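Local coordinates for protein Pre-mRNA-processing-splicing factor 8 (Cryptococcus neoformans var. grubii serotype A, PDB 6MX6) that probably excises itself, as an intein of the Hint family, from its spliceosomal host protein and joins the flanking segments by protein splicing, at residues 29-34 / 39-44; 104-109 / 143-148; 61-66 / 169-174; 54-59 / 117-122. One frame throughout, in Å; residues are numbered along the deposited sequence.

Contact 3 sits close to the middle of the chain, about 3 Å from its centre, and contact 1 lies across that centre from contacts 2 and 4. The centres of contacts 1 and 2 are about 26 Å apart and their nearest atoms about 19 Å apart. Contacts 2, 3 and 4 all reach the six-stranded antiparallel sheet: strand 52-56 pairs with 63-65 on one side and with 139-147 on the other. The centres of contacts 3 and 4 are only about 9 Å apart. Contact 1 belongs to a second sheet and touches this group through Pro34, against Val172 and Ser122. Contact 3 brings together segments ending at Thr66 and His174, near the two chain ends where intein chemistry is expected.

Contact 1: 29-34 / 39-44; sequences DQLLGP and RTASKI
Leu31 and Arg39 form an antiparallel hydrogen-bonded pair, next to the non-hydrogen-bonded pair Gln30 and Thr40. Leu31 N gives a nearly straight bond to Arg39 O (2.8 Å, 171° at the hydrogen), while the return bond from Arg39 N to Leu31 O, at 2.9 Å, is more bent. Beyond the Gln30-Thr40 pair, Ala41 N donates to Asp29 O at 3.0 Å. The short strand axes stand at 126° to each other, well away from strictly antiparallel.

On the face bearing Gln30 and Thr40, the glutamine chain bends at the CB-CG bond (chi2 -62°) and brings its amide over to the threonine. Gln30 NE2 donates to Thr40 OG1 at 2.8 Å, with the hydroxyl oxygen lying almost in the amide plane; the other N-H is taken by Gly28 O. A water donates to Gln30 OE1, so both ends of the amide are held. Arg39 goes to the other face, where its bent chain lays the guanidinium flat beneath Gly33: Gly33 CA stands over the centre of the plane, 3.7 Å from Arg39 CZ. Pro34 CD comes within 3.4 Å of Arg39 NH2 from an oblique direction. Two polar partners help fix the group's rotation, a salt bridge from NE to Asp162 and a bond from NH1 to Thr37 OG1.

The two strands make a beta hairpin at one edge of a four-stranded antiparallel sheet. Strand 152-159 lies along the far side of 38-49 and meets Leu31 and Arg39 through Phe157 and Val159, while strand 164-166 packs against Leu32 and Pro34.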
# COMPACT_ATOMS: atom_id res chain seq x y z
N ASP A 29 -12.58 10.02 8.41
CA ASP A 29 -11.54 10.89 7.86
C ASP A 29 -11.49 10.81 6.34
O ASP A 29 -11.74 9.76 5.74
CB ASP A 29 -10.17 10.54 8.45
CG ASP A 29 -9.79 11.42 9.62
OD1 ASP A 29 -10.55 12.37 9.90
OD2 ASP A 29 -8.73 11.18 10.26
N GLN A 30 -11.16 11.93 5.71
CA GLN A 30 -11.09 12.03 4.26
C GLN A 30 -9.64 11.88 3.82
O GLN A 30 -8.77 12.64 4.26
CB GLN A 30 -11.68 13.36 3.79
CG GLN A 30 -13.16 13.54 4.14
CD GLN A 30 -14.05 12.49 3.49
OE1 GLN A 30 -14.33 12.56 2.30
NE2 GLN A 30 -14.49 11.51 4.28
N LEU A 31 -9.39 10.90 2.96
CA LEU A 31 -8.10 10.61 2.35
C LEU A 31 -8.14 10.91 0.86
O LEU A 31 -9.21 11.06 0.26
CB LEU A 31 -7.71 9.15 2.56
CG LEU A 31 -7.66 8.68 4.01
CD1 LEU A 31 -7.31 7.21 4.03
CD2 LEU A 31 -6.64 9.50 4.78
N LEU A 32 -6.97 10.93 0.25
CA LEU A 32 -6.85 11.27 -1.16
C LEU A 32 -6.82 9.99 -2.00
O LEU A 32 -5.99 9.10 -1.76
CB LEU A 32 -5.59 12.11 -1.39
CG LEU A 32 -5.42 12.67 -2.79
CD1 LEU A 32 -6.70 13.33 -3.26
CD2 LEU A 32 -4.26 13.64 -2.79
N GLY A 33 -7.73 9.91 -2.97
CA GLY A 33 -7.75 8.82 -3.93
C GLY A 33 -6.80 9.05 -5.08
O GLY A 33 -6.29 10.15 -5.31
N PRO A 34 -6.55 7.98 -5.84
CA PRO A 34 -5.57 8.08 -6.94
C PRO A 34 -6.02 8.99 -8.07
O PRO A 34 -5.17 9.56 -8.76
CB PRO A 34 -5.43 6.62 -7.41
CG PRO A 34 -6.70 5.96 -6.98
CD PRO A 34 -7.08 6.61 -5.69
N ARG A 39 -11.82 9.99 -0.35
CA ARG A 39 -12.07 8.63 0.12
C ARG A 39 -12.37 8.72 1.60
O ARG A 39 -11.70 9.44 2.33
CB ARG A 39 -10.86 7.71 -0.11
CG ARG A 39 -10.46 7.51 -1.56
CD ARG A 39 -11.44 6.61 -2.28
NE ARG A 39 -10.94 6.25 -3.61
CZ ARG A 39 -10.92 7.08 -4.64
NH1 ARG A 39 -11.36 8.32 -4.51
NH2 ARG A 39 -10.44 6.66 -5.81
N THR A 40 -13.40 8.00 2.05
CA THR A 40 -13.76 8.00 3.46
C THR A 40 -13.19 6.74 4.11
O THR A 40 -13.34 5.64 3.57
CB THR A 40 -15.27 8.06 3.64
OG1 THR A 40 -15.76 9.30 3.14
CG2 THR A 40 -15.63 7.96 5.11
N ALA A 41 -12.54 6.92 5.25
CA ALA A 41 -11.99 5.81 6.02
C ALA A 41 -12.96 5.42 7.13
O ALA A 41 -13.62 6.27 7.73
CB ALA A 41 -10.63 6.18 6.62
N SER A 42 -13.02 4.12 7.41
CA SER A 42 -13.85 3.62 8.50
C SER A 42 -13.24 2.34 9.05
O SER A 42 -12.28 1.80 8.50
CB SER A 42 -15.30 3.38 8.06
OG SER A 42 -15.37 2.46 6.99
N LYS A 43 -13.80 1.88 10.16
CA LYS A 43 -13.43 0.59 10.75
C LYS A 43 -11.95 0.56 11.14
O LYS A 43 -11.20 -0.34 10.78
CB LYS A 43 -13.75 -0.56 9.79
CG LYS A 43 -15.22 -0.76 9.46
CD LYS A 43 -15.41 -2.07 8.68
CE LYS A 43 -16.86 -2.28 8.26
NZ LYS A 43 -17.05 -2.22 6.77
N ILE A 44 -11.55 1.56 11.92
CA ILE A 44 -10.18 1.68 12.40
C ILE A 44 -9.85 0.49 13.30
O ILE A 44 -10.52 0.25 14.31
CB ILE A 44 -9.98 3.00 13.16
CG1 ILE A 44 -10.65 4.16 12.42
CG2 ILE A 44 -8.50 3.25 13.42
CD1 ILE A 44 -10.15 4.38 11.04
O HOH W 1 -17.23 12.02 1.70

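Contact 2: 104-109 / 143-148; sequences DDFVRL and NSIELE
Ile145 carries the strand's side of this contact, pressing its CD1 methyl against Val107 and Phe106 of helix 103-108. Just ahead of it, Asn143 and Ser144 both face Lys55 of the neighbouring strand in a classic beta bulge, each bonded to that lysine through the backbone.

At Ile145 the side chain leaves the sheet toward the helix. Its chain runs fully extended, with CG1 opposite the backbone nitrogen (chi1 -180°) and CD1 continuing the same line (chi2 163°), so the methyl is carried out toward the helix. There Ile145 CD1 meets Val107 CG2 at 3.6 Å, and Ile145 CG1 follows at 3.9 Å from Val107 CG2. Phe106 lies to one side of this pair: its CD2 is 4.1 Å from Ile145 CD1, and the methyl approaches the ring obliquely. On the helix itself, Arg108 NH2 makes a weak salt bridge with Asp105 OD1 at 3.2 Å, well clear of the isoleucine.

Beyond the contact point, the strand stays tied to 52-56 and the turn before it: Tyr52 is touched by both Leu147 and Val107, and Glu148 ends the segment with a salt bridge to Arg53. Ile54 of the same strand packs against Ile145.

No hydrogen bond or charge pair joins the helix segment to the strand segment. With only aliphatic carbons and one carbon of the Phe106 ring meeting, the two are held here by dispersion and by burial of apolar surface. Such a contact fixes no direction as a hydrogen bond would; it rests on the fit of Ile145 against Val107 and Phe106.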
# COMPACT_ATOMS: atom_id res chain seq x y z
N ASP A 104 0.56 -12.32 1.22
CA ASP A 104 0.82 -13.76 1.38
C ASP A 104 0.96 -14.46 0.03
O ASP A 104 1.93 -15.21 -0.21
CB ASP A 104 -0.32 -14.41 2.17
CG ASP A 104 -0.05 -14.46 3.66
OD1 ASP A 104 1.14 -14.38 4.07
OD2 ASP A 104 -1.03 -14.58 4.43
N ASP A 105 0.01 -14.20 -0.87
CA ASP A 105 0.01 -14.85 -2.18
C ASP A 105 1.17 -14.39 -3.03
O ASP A 105 1.78 -15.18 -3.75
CB ASP A 105 -1.32 -14.58 -2.89
CG ASP A 105 -2.48 -15.36 -2.28
OD1 ASP A 105 -2.25 -16.42 -1.68
OD2 ASP A 105 -3.64 -14.90 -2.43
N PHE A 106 1.51 -13.09 -2.95
CA PHE A 106 2.63 -12.57 -3.72
C PHE A 106 3.95 -13.16 -3.24
O PHE A 106 4.79 -13.57 -4.04
CB PHE A 106 2.66 -11.05 -3.63
CG PHE A 106 3.74 -10.42 -4.45
CD1 PHE A 106 3.55 -10.20 -5.80
CD2 PHE A 106 4.94 -10.05 -3.87
CE1 PHE A 106 4.54 -9.61 -6.56
CE2 PHE A 106 5.93 -9.47 -4.63
CZ PHE A 106 5.73 -9.25 -5.98
N VAL A 107 4.13 -13.20 -1.91
CA VAL A 107 5.34 -13.77 -1.32
C VAL A 107 5.54 -15.20 -1.79
O VAL A 107 6.68 -15.63 -2.05
CB VAL A 107 5.23 -13.70 0.22
CG1 VAL A 107 6.08 -14.78 0.88
CG2 VAL A 107 5.64 -12.33 0.71
N ARG A 108 4.45 -15.96 -1.92
CA ARG A 108 4.64 -17.36 -2.30
C ARG A 108 4.85 -17.59 -3.79
O ARG A 108 5.21 -18.70 -4.18
CB ARG A 108 3.45 -18.18 -1.79
CG ARG A 108 3.45 -18.29 -0.28
CD ARG A 108 2.47 -19.33 0.20
NE ARG A 108 1.10 -18.88 0.05
CZ ARG A 108 0.36 -18.39 1.04
NH1 ARG A 108 0.87 -18.29 2.26
NH2 ARG A 108 -0.89 -18.00 0.81
N LEU A 109 4.66 -16.57 -4.63
CA LEU A 109 4.87 -16.74 -6.06
C LEU A 109 6.36 -16.95 -6.37
O LEU A 109 7.23 -16.43 -5.67
CB LEU A 109 4.37 -15.52 -6.83
CG LEU A 109 2.86 -15.36 -6.97
CD1 LEU A 109 2.52 -13.96 -7.48
CD2 LEU A 109 2.30 -16.43 -7.90
N ASN A 143 12.30 -4.97 -5.29
CA ASN A 143 13.60 -5.62 -5.18
C ASN A 143 13.60 -6.72 -4.13
O ASN A 143 14.27 -7.75 -4.32
CB ASN A 143 14.68 -4.59 -4.84
CG ASN A 143 16.08 -5.17 -4.91
OD1 ASN A 143 16.45 -5.84 -5.88
ND2 ASN A 143 16.86 -4.94 -3.86
N SER A 144 12.87 -6.55 -3.03
CA SER A 144 12.85 -7.60 -2.02
C SER A 144 11.56 -7.50 -1.23
O SER A 144 10.97 -6.43 -1.09
CB SER A 144 14.06 -7.53 -1.08
OG SER A 144 14.11 -6.30 -0.39
N ILE A 145 11.12 -8.64 -0.70
CA ILE A 145 9.98 -8.67 0.21
C ILE A 145 10.31 -9.71 1.26
O ILE A 145 10.60 -10.87 0.93
CB ILE A 145 8.65 -8.96 -0.50
CG1 ILE A 145 7.49 -8.96 0.50
CG2 ILE A 145 8.71 -10.26 -1.31
CD1 ILE A 145 6.10 -8.84 -0.14
N GLU A 146 10.36 -9.29 2.52
CA GLU A 146 10.86 -10.19 3.56
C GLU A 146 10.05 -10.05 4.82
O GLU A 146 9.64 -8.95 5.18
CB GLU A 146 12.34 -9.90 3.89
CG GLU A 146 13.34 -10.12 2.74
CD GLU A 146 13.49 -11.59 2.37
OE1 GLU A 146 13.04 -12.47 3.14
OE2 GLU A 146 14.07 -11.87 1.30
N LEU A 147 9.85 -11.16 5.52
CA LEU A 147 9.20 -11.11 6.82
C LEU A 147 10.16 -10.54 7.85
O LEU A 147 11.33 -10.94 7.92
CB LEU A 147 8.75 -12.52 7.24
CG LEU A 147 8.09 -12.66 8.62
CD1 LEU A 147 6.69 -12.08 8.61
CD2 LEU A 147 8.07 -14.12 9.04
N GLU A 148 9.68 -9.58 8.65
CA GLU A 148 10.52 -8.99 9.68
C GLU A 148 10.62 -9.91 10.89
O GLU A 148 9.71 -10.69 11.19
CB GLU A 148 9.97 -7.64 10.09
CG GLU A 148 10.05 -6.63 8.99
CD GLU A 148 10.14 -5.24 9.54
OE1 GLU A 148 9.28 -4.92 10.39
OE2 GLU A 148 11.07 -4.50 9.15

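Contact 3: 61-66 / 169-174; sequences EDLVCT and DYLVLH
Glu61 meets Asp169 through a single bridging water. Its backbone N donates to the water at 2.8 Å, and the water in turn donates a hydrogen bond to Asp169 OD2, also at 2.8 Å. That carboxylate oxygen has a stronger partner in Arg167, whose guanidinium also bonds to Glu61 O, so the arginine and the water tie the two turns together. Asp169 OD1 meanwhile takes a weak bond from Leu171 N at 3.3 Å, which helps hold the carboxylate in place.

Two residues on, Leu63 turns its side chain into the interior. With CG opposite the backbone nitrogen (chi1 179°), it drives both methyls toward strand 172-174. Leu173 CD2 fits against the fork of this leucine, 3.8 Å from Leu63 CD1 and 3.9 Å from Leu63 CD2, the two side chains running antiparallel alongside one another. Leu171 adds a looser touch, its CD2 lying 4.4 Å from Leu63 CD2. Leu6 of strand 6-7 packs on both Leu63 and Leu173, and Leu71 also reaches Leu63.

Past Cys65 the segment ends at Thr66, whose OG1 hydrogen-bonds to Cys5 N, at the first modelled residue. Together with the C-terminal strand ending at His174, this is consistent with the Hint fold of inteins, in which the two chain ends are brought together around a compact, all-beta core.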
# COMPACT_ATOMS: atom_id res chain seq x y z
N GLU A 61 10.49 5.16 -0.05
CA GLU A 61 10.40 4.55 1.28
C GLU A 61 9.85 3.14 1.21
O GLU A 61 8.94 2.85 0.43
CB GLU A 61 9.51 5.40 2.19
CG GLU A 61 10.20 6.64 2.75
CD GLU A 61 9.40 7.33 3.84
OE1 GLU A 61 8.30 6.84 4.17
OE2 GLU A 61 9.87 8.36 4.36
N ASP A 62 10.42 2.25 2.02
CA ASP A 62 9.90 0.88 2.11
C ASP A 62 8.43 0.89 2.50
O ASP A 62 7.98 1.73 3.28
CB ASP A 62 10.65 0.06 3.16
CG ASP A 62 12.15 -0.04 2.90
OD1 ASP A 62 12.61 0.32 1.79
OD2 ASP A 62 12.86 -0.51 3.82
N LEU A 63 7.68 -0.07 1.98
CA LEU A 63 6.30 -0.29 2.40
C LEU A 63 6.28 -1.46 3.38
O LEU A 63 6.74 -2.55 3.04
CB LEU A 63 5.39 -0.59 1.21
CG LEU A 63 3.92 -0.86 1.54
CD1 LEU A 63 3.29 0.40 2.16
CD2 LEU A 63 3.17 -1.31 0.29
N VAL A 64 5.75 -1.26 4.58
CA VAL A 64 5.77 -2.31 5.60
C VAL A 64 4.33 -2.61 6.00
O VAL A 64 3.60 -1.69 6.40
CB VAL A 64 6.62 -1.92 6.82
CG1 VAL A 64 6.68 -3.08 7.80
CG2 VAL A 64 8.03 -1.52 6.40
N CYS A 65 3.92 -3.87 5.88
CA CYS A 65 2.49 -4.16 5.99
C CYS A 65 2.24 -5.61 6.40
O CYS A 65 3.13 -6.46 6.38
CB CYS A 65 1.79 -3.83 4.68
SG CYS A 65 2.38 -4.82 3.30
N THR A 66 0.99 -5.90 6.77
CA THR A 66 0.66 -7.23 7.26
C THR A 66 0.61 -8.25 6.13
O THR A 66 0.49 -7.92 4.95
CB THR A 66 -0.70 -7.25 7.98
OG1 THR A 66 -1.69 -6.73 7.09
CG2 THR A 66 -0.65 -6.43 9.24
N ASP A 169 4.04 9.94 -0.95
CA ASP A 169 4.77 10.02 -2.21
C ASP A 169 3.95 9.50 -3.39
O ASP A 169 4.52 9.14 -4.42
CB ASP A 169 6.10 9.25 -2.12
CG ASP A 169 5.90 7.76 -1.87
OD1 ASP A 169 4.76 7.33 -1.62
OD2 ASP A 169 6.90 7.01 -1.93
N TYR A 170 2.63 9.44 -3.24
CA TYR A 170 1.67 9.08 -4.28
C TYR A 170 1.70 7.60 -4.66
O TYR A 170 1.04 7.22 -5.63
CB TYR A 170 1.85 9.96 -5.53
CG TYR A 170 1.69 11.43 -5.20
CD1 TYR A 170 0.44 11.97 -4.97
CD2 TYR A 170 2.80 12.26 -5.10
CE1 TYR A 170 0.29 13.31 -4.66
CE2 TYR A 170 2.66 13.60 -4.79
CZ TYR A 170 1.40 14.12 -4.57
OH TYR A 170 1.26 15.46 -4.26
N LEU A 171 2.43 6.76 -3.92
CA LEU A 171 2.25 5.31 -4.06
C LEU A 171 0.79 4.96 -3.80
O LEU A 171 0.19 5.44 -2.83
CB LEU A 171 3.16 4.57 -3.07
CG LEU A 171 3.07 3.05 -3.07
CD1 LEU A 171 3.56 2.48 -4.37
CD2 LEU A 171 3.85 2.48 -1.89
N VAL A 172 0.21 4.15 -4.68
CA VAL A 172 -1.20 3.79 -4.58
C VAL A 172 -1.33 2.56 -3.68
O VAL A 172 -0.73 1.51 -3.94
CB VAL A 172 -1.81 3.53 -5.97
CG1 VAL A 172 -3.24 3.01 -5.82
CG2 VAL A 172 -1.78 4.82 -6.81
N LEU A 173 -2.15 2.69 -2.64
CA LEU A 173 -2.36 1.67 -1.62
C LEU A 173 -3.82 1.23 -1.65
O LEU A 173 -4.71 2.01 -2.01
CB LEU A 173 -2.01 2.22 -0.24
CG LEU A 173 -0.55 2.63 -0.03
CD1 LEU A 173 -0.40 3.43 1.26
CD2 LEU A 173 0.35 1.38 -0.04
N HIS A 174 -4.05 -0.01 -1.23
CA HIS A 174 -5.36 -0.63 -1.14
C HIS A 174 -5.72 -0.89 0.32
O HIS A 174 -4.84 -1.08 1.16
CB HIS A 174 -5.38 -1.95 -1.91
CG HIS A 174 -6.74 -2.55 -2.08
ND1 HIS A 174 -7.44 -3.14 -1.04
CD2 HIS A 174 -7.52 -2.69 -3.18
CE1 HIS A 174 -8.59 -3.59 -1.49
NE2 HIS A 174 -8.67 -3.33 -2.78
O HOH W 2 9.26 7.65 -0.62

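Contact 4: 54-59 / 117-122; sequences IKTHEG and YKLFRS
Leu119 sets its CD1 methyl against both Ile54 and Thr56, at 4.3 Å from Ile54 CG2 and from Thr56 CG2 alike. All three side chains leave their strands toward one another, and methyls alone make the contact. The isoleucine presents its short branch here: CG1 lies beside the backbone nitrogen (chi1 -58°), which swings CG2 toward Leu119. On Leu119, CD1 lies anti to CA (chi2 169°), which carries it forward to the two methyls.

Strands 52-56 and 117-120 are not neighbours in the six-stranded antiparallel sheet of this Hint-family domain. Strand 139-147 runs between them, and the nearest CA atoms, those of Thr56 and Leu119, are 8.8 Å apart. The leucine and its two partners therefore meet across one face of that intervening strand.

Thr56 splits its two branches between different tasks. While CG2 turns to the leucine, OG1 donates to Glu58 O at 2.9 Å, tying the strand end to the turn that follows. Around the methyls, Leu71 packs on Ile54 and Met73 on Leu119, both from strand 70-76, and Leu171 approaches Leu119 from the C-terminal part of the chain.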
# COMPACT_ATOMS: atom_id res chain seq x y z
N ILE A 54 8.64 -4.45 2.15
CA ILE A 54 8.78 -4.43 0.70
C ILE A 54 9.71 -3.28 0.35
O ILE A 54 9.45 -2.12 0.70
CB ILE A 54 7.42 -4.27 0.00
CG1 ILE A 54 6.50 -5.40 0.41
CG2 ILE A 54 7.62 -4.25 -1.52
CD1 ILE A 54 5.03 -5.18 0.04
N LYS A 55 10.81 -3.61 -0.34
CA LYS A 55 11.78 -2.64 -0.83
C LYS A 55 11.77 -2.63 -2.35
O LYS A 55 11.77 -3.69 -2.99
CB LYS A 55 13.20 -2.97 -0.36
CG LYS A 55 13.43 -2.93 1.15
CD LYS A 55 14.88 -3.26 1.45
CE LYS A 55 15.39 -2.53 2.68
NZ LYS A 55 15.33 -1.06 2.53
N THR A 56 11.83 -1.42 -2.92
CA THR A 56 11.86 -1.23 -4.35
C THR A 56 13.28 -0.93 -4.82
O THR A 56 14.14 -0.50 -4.04
CB THR A 56 10.92 -0.09 -4.77
OG1 THR A 56 11.21 1.09 -4.01
CG2 THR A 56 9.45 -0.50 -4.52
N HIS A 57 13.53 -1.19 -6.10
CA HIS A 57 14.75 -0.71 -6.72
C HIS A 57 14.83 0.81 -6.64
O HIS A 57 15.89 1.37 -6.33
CB HIS A 57 14.81 -1.14 -8.19
CG HIS A 57 15.09 -2.59 -8.38
ND1 HIS A 57 16.33 -3.07 -8.73
CD2 HIS A 57 14.28 -3.68 -8.29
CE1 HIS A 57 16.28 -4.39 -8.84
NE2 HIS A 57 15.05 -4.78 -8.58
N GLU A 58 13.72 1.48 -6.93
CA GLU A 58 13.67 2.93 -6.92
C GLU A 58 13.82 3.46 -5.49
O GLU A 58 13.46 2.80 -4.52
CB GLU A 58 12.35 3.41 -7.53
CG GLU A 58 12.19 3.14 -9.03
CD GLU A 58 11.81 1.69 -9.35
OE1 GLU A 58 11.67 1.36 -10.55
OE2 GLU A 58 11.65 0.87 -8.42
N GLY A 59 14.35 4.68 -5.38
CA GLY A 59 14.62 5.26 -4.08
C GLY A 59 13.39 5.83 -3.40
O GLY A 59 13.29 7.04 -3.20
N TYR A 117 4.95 -8.22 -11.71
CA TYR A 117 4.07 -7.33 -10.98
C TYR A 117 4.83 -6.09 -10.55
O TYR A 117 5.99 -6.18 -10.12
CB TYR A 117 3.49 -8.01 -9.73
CG TYR A 117 2.60 -9.20 -10.00
CD1 TYR A 117 3.14 -10.43 -10.35
CD2 TYR A 117 1.22 -9.10 -9.87
CE1 TYR A 117 2.32 -11.53 -10.57
CE2 TYR A 117 0.40 -10.18 -10.09
CZ TYR A 117 0.95 -11.39 -10.44
OH TYR A 117 0.13 -12.47 -10.66
N LYS A 118 4.18 -4.94 -10.63
CA LYS A 118 4.79 -3.68 -10.25
C LYS A 118 3.85 -2.89 -9.36
O LYS A 118 2.64 -2.86 -9.60
CB LYS A 118 5.17 -2.86 -11.49
CG LYS A 118 6.28 -3.51 -12.30
CD LYS A 118 6.05 -3.38 -13.79
CE LYS A 118 7.20 -3.97 -14.58
NZ LYS A 118 7.39 -5.41 -14.27
N LEU A 119 4.40 -2.27 -8.32
CA LEU A 119 3.69 -1.21 -7.62
C LEU A 119 3.62 0.03 -8.51
O LEU A 119 4.28 0.11 -9.54
CB LEU A 119 4.37 -0.90 -6.29
CG LEU A 119 4.42 -2.05 -5.28
CD1 LEU A 119 5.35 -1.71 -4.11
CD2 LEU A 119 3.02 -2.35 -4.78
N PHE A 120 2.79 1.00 -8.12
CA PHE A 120 2.69 2.18 -8.97
C PHE A 120 2.24 3.39 -8.17
O PHE A 120 1.65 3.28 -7.09
CB PHE A 120 1.75 1.95 -10.16
CG PHE A 120 0.32 1.69 -9.77
CD1 PHE A 120 -0.08 0.43 -9.38
CD2 PHE A 120 -0.62 2.70 -9.84
CE1 PHE A 120 -1.41 0.18 -9.04
CE2 PHE A 120 -1.94 2.47 -9.50
CZ PHE A 120 -2.34 1.21 -9.10
N ARG A 121 2.53 4.56 -8.74
CA ARG A 121 2.11 5.84 -8.22
C ARG A 121 1.09 6.45 -9.17
O ARG A 121 1.03 6.09 -10.35
CB ARG A 121 3.30 6.79 -8.05
CG ARG A 121 4.54 6.14 -7.44
CD ARG A 121 5.79 6.96 -7.73
NE ARG A 121 5.82 8.19 -6.94
CZ ARG A 121 6.82 9.07 -6.95
NH1 ARG A 121 7.89 8.85 -7.70
NH2 ARG A 121 6.75 10.16 -6.20
N SER A 122 0.27 7.36 -8.65
CA SER A 122 -0.78 7.95 -9.46
C SER A 122 -0.20 9.02 -10.38
O SER A 122 0.45 9.97 -9.92
CB SER A 122 -1.86 8.56 -8.57
OG SER A 122 -1.43 9.79 -8.03